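Local structure of citrate lyase, subunit 1 (6ZNW) at residues Y197-P202 and P212-A217. The protein probably catalyses the ATP citrate synthase reaction, which interconverts citrate, ATP and CoA with oxaloacetate, acetyl-CoA, ADP and phosphate. Sequence-based numbering, arbitrary orientation.
Sequences YVEINP and PLDMVA
Y197 brings the edge of its ring, near the ring plane, to V216, CE2 lying 3.8 Å from CG1. Its CG stands anti to the backbone N (chi1 -177°), which lays the ring along the sheet toward E199, another residue of this face. There its OH donates to OE1 of E199 over 2.8 Å, OE1 receiving it on its anti lone pair. With the ring cut back to an alanine here, OE1 of E199 would probably lose this donor, its carboxylate becoming freer to turn, and V216 CG1 its aromatic neighbour. OE2 of E199 lies 4.4 Å from OD2 of D214.

The backbones of E199 and V216 make an antiparallel hydrogen-bonded pair, E199 N reaching V216 O at 2.8 Å and V216 N returning to E199 O. The other face is apolar: the unbranched, extended M215 carries its CE to within 3.7 Å of V198 CG2, while I200 CG2 lies beside P212 CB. Helices 8-18 and 176-192 pack on this face, which suits apolar V198, I200, M215 and A217.

At the corner, P202, entered through a cis peptide bond, accepts L213 N at its O (2.9 Å), and its CD meets L213 CB. Together the segments form part of the beta hairpin 195-206/209-220, set between strands 3-6 and 118-125 of the antiparallel sheet of the ATP-grasp domain; as in related ATP-grasp enzymes, its acidic corner probably lies near the nucleotide-metal site.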
ATOM      1  N   TYR A 197     -25.878  36.038 -53.452  1.00145.82           N
ATOM      2  CA  TYR A 197     -26.264  36.804 -54.621  1.00148.24           C
ATOM      3  C   TYR A 197     -25.207  36.693 -55.723  1.00151.05           C
ATOM      4  O   TYR A 197     -24.010  36.748 -55.454  1.00150.88           O
ATOM      5  CB  TYR A 197     -26.459  38.281 -54.246  1.00148.08           C
ATOM      6  CG  TYR A 197     -26.925  39.138 -55.400  1.00148.49           C
ATOM      7  CD1 TYR A 197     -28.240  39.091 -55.838  1.00149.29           C
ATOM      8  CD2 TYR A 197     -26.052  39.995 -56.053  1.00149.22           C
ATOM      9  CE1 TYR A 197     -28.673  39.865 -56.908  1.00150.15           C
ATOM     10  CE2 TYR A 197     -26.474  40.781 -57.118  1.00150.01           C
ATOM     11  CZ  TYR A 197     -27.788  40.714 -57.543  1.00150.98           C
ATOM     12  OH  TYR A 197     -28.223  41.493 -58.592  1.00152.82           O
ATOM     13  N   VAL A 198     -25.661  36.550 -56.967  1.00153.52           N
ATOM     14  CA  VAL A 198     -24.803  36.530 -58.151  1.00156.54           C
ATOM     15  C   VAL A 198     -25.523  37.256 -59.289  1.00159.13           C
ATOM     16  O   VAL A 198     -26.727  37.099 -59.461  1.00159.11           O
ATOM     17  CB  VAL A 198     -24.268  35.127 -58.556  1.00157.79           C
ATOM     18  CG1 VAL A 198     -25.382  34.222 -59.068  1.00158.64           C
ATOM     19  CG2 VAL A 198     -23.154  35.240 -59.593  1.00158.27           C
ATOM     20  N   GLU A 199     -24.807  38.109 -60.010  1.00161.27           N
ATOM     21  CA  GLU A 199     -25.379  38.871 -61.109  1.00163.73           C
ATOM     22  C   GLU A 199     -24.370  38.993 -62.231  1.00166.24           C
ATOM     23  O   GLU A 199     -23.282  39.519 -62.024  1.00166.84           O
ATOM     24  CB  GLU A 199     -25.793  40.272 -60.636  1.00166.03           C
ATOM     25  CG  GLU A 199     -26.388  41.145 -61.725  1.00171.45           C
ATOM     26  CD  GLU A 199     -26.288  42.628 -61.433  1.00177.50           C
ATOM     27  OE1 GLU A 199     -26.958  43.089 -60.481  1.00179.46           O
ATOM     28  OE2 GLU A 199     -25.529  43.327 -62.144  1.00178.11           O
ATOM     29  N   ILE A 200     -24.719  38.490 -63.413  1.00167.60           N
ATOM     30  CA  ILE A 200     -23.885  38.613 -64.595  1.00169.55           C
ATOM     31  C   ILE A 200     -24.676  39.491 -65.548  1.00171.57           C
ATOM     32  O   ILE A 200     -25.616  39.028 -66.200  1.00171.71           O
ATOM     33  CB  ILE A 200     -23.481  37.253 -65.210  1.00170.13           C
ATOM     34  CG1 ILE A 200     -22.876  36.329 -64.125  1.00171.04           C
ATOM     35  CG2 ILE A 200     -22.503  37.478 -66.364  1.00170.58           C
ATOM     36  CD1 ILE A 200     -22.829  34.882 -64.473  1.00172.30           C
ATOM     37  N   ASN A 201     -24.372  40.795 -65.521  1.00172.97           N
ATOM     38  CA  ASN A 201     -25.065  41.810 -66.302  1.00174.88           C
ATOM     39  C   ASN A 201     -24.061  42.697 -67.010  1.00176.09           C
ATOM     40  O   ASN A 201     -23.596  43.687 -66.444  1.00176.43           O
ATOM     41  CB  ASN A 201     -25.950  42.683 -65.403  1.00176.97           C
ATOM     42  CG  ASN A 201     -27.338  42.148 -65.114  1.00181.58           C
ATOM     43  OD1 ASN A 201     -27.557  40.947 -64.910  1.00183.01           O
ATOM     44  ND2 ASN A 201     -28.314  43.050 -65.054  1.00182.76           N
ATOM     45  N   PRO A 202     -23.682  42.342 -68.242  1.00176.51           N
ATOM     46  CA  PRO A 202     -24.209  41.251 -69.064  1.00177.14           C
ATOM     47  C   PRO A 202     -23.266  40.053 -69.267  1.00177.99           C
ATOM     48  O   PRO A 202     -22.118  40.062 -68.833  1.00177.74           O
ATOM     49  CB  PRO A 202     -24.453  41.973 -70.407  1.00177.77           C
ATOM     50  CG  PRO A 202     -23.340  43.056 -70.463  1.00178.03           C
ATOM     51  CD  PRO A 202     -22.790  43.200 -69.036  1.00176.17           C
ATOM     52  N   PRO A 212     -18.704  35.846 -69.349  1.00176.45           N
ATOM     53  CA  PRO A 212     -19.280  36.887 -68.475  1.00175.36           C
ATOM     54  C   PRO A 212     -18.578  38.243 -68.658  1.00174.11           C
ATOM     55  O   PRO A 212     -17.349  38.292 -68.645  1.00174.44           O
ATOM     56  CB  PRO A 212     -19.039  36.329 -67.068  1.00176.18           C
ATOM     57  CG  PRO A 212     -17.822  35.482 -67.197  1.00176.86           C
ATOM     58  CD  PRO A 212     -17.771  34.968 -68.615  1.00175.60           C
ATOM     59  N   LEU A 213     -19.334  39.345 -68.834  1.00172.54           N
ATOM     60  CA  LEU A 213     -18.720  40.667 -69.046  1.00171.44           C
ATOM     61  C   LEU A 213     -18.620  41.506 -67.766  1.00169.42           C
ATOM     62  O   LEU A 213     -17.614  42.183 -67.555  1.00169.57           O
ATOM     63  CB  LEU A 213     -19.410  41.456 -70.170  1.00171.97           C
ATOM     64  CG  LEU A 213     -19.385  40.835 -71.561  1.00174.03           C
ATOM     65  CD1 LEU A 213     -20.089  41.731 -72.549  1.00175.14           C
ATOM     66  CD2 LEU A 213     -17.959  40.604 -72.043  1.00174.82           C
ATOM     67  N   ASP A 214     -19.661  41.482 -66.931  1.00167.33           N
ATOM     68  CA  ASP A 214     -19.653  42.156 -65.630  1.00165.36           C
ATOM     69  C   ASP A 214     -20.206  41.205 -64.602  1.00163.12           C
ATOM     70  O   ASP A 214     -21.153  40.470 -64.889  1.00164.12           O
ATOM     71  CB  ASP A 214     -20.445  43.473 -65.605  1.00166.99           C
ATOM     72  CG  ASP A 214     -20.384  44.163 -64.244  1.00170.51           C
ATOM     73  OD1 ASP A 214     -19.329  44.749 -63.920  1.00170.48           O
ATOM     74  OD2 ASP A 214     -21.374  44.072 -63.486  1.00173.22           O
ATOM     75  N   MET A 215     -19.636  41.230 -63.390  1.00159.64           N
ATOM     76  CA  MET A 215     -20.061  40.342 -62.342  1.00156.88           C
ATOM     77  C   MET A 215     -20.138  41.011 -60.963  1.00153.09           C
ATOM     78  O   MET A 215     -19.212  41.692 -60.535  1.00153.56           O
ATOM     79  CB  MET A 215     -19.141  39.119 -62.302  1.00157.65           C
ATOM     80  CG  MET A 215     -19.763  37.925 -61.623  1.00158.89           C
ATOM     81  SD  MET A 215     -18.821  36.423 -61.965  1.00160.83           S
ATOM     82  CE  MET A 215     -19.697  35.274 -60.994  1.00160.56           C
ATOM     83  N   VAL A 216     -21.270  40.831 -60.288  1.00149.00           N
ATOM     84  CA  VAL A 216     -21.522  41.349 -58.950  1.00145.85           C
ATOM     85  C   VAL A 216     -21.875  40.129 -58.116  1.00141.80           C
ATOM     86  O   VAL A 216     -22.729  39.344 -58.529  1.00141.64           O
ATOM     87  CB  VAL A 216     -22.652  42.410 -58.940  1.00146.56           C
ATOM     88  CG1 VAL A 216     -23.195  42.642 -57.534  1.00147.06           C
ATOM     89  CG2 VAL A 216     -22.168  43.717 -59.537  1.00147.13           C
ATOM     90  N   ALA A 217     -21.192  39.929 -56.983  1.00138.37           N
ATOM     91  CA  ALA A 217     -21.459  38.760 -56.154  1.00135.19           C
ATOM     92  C   ALA A 217     -21.334  39.024 -54.682  1.00131.09           C
ATOM     93  O   ALA A 217     -20.517  39.832 -54.256  1.00131.29           O
ATOM     94  CB  ALA A 217     -20.540  37.618 -56.550  1.00135.48           C
TER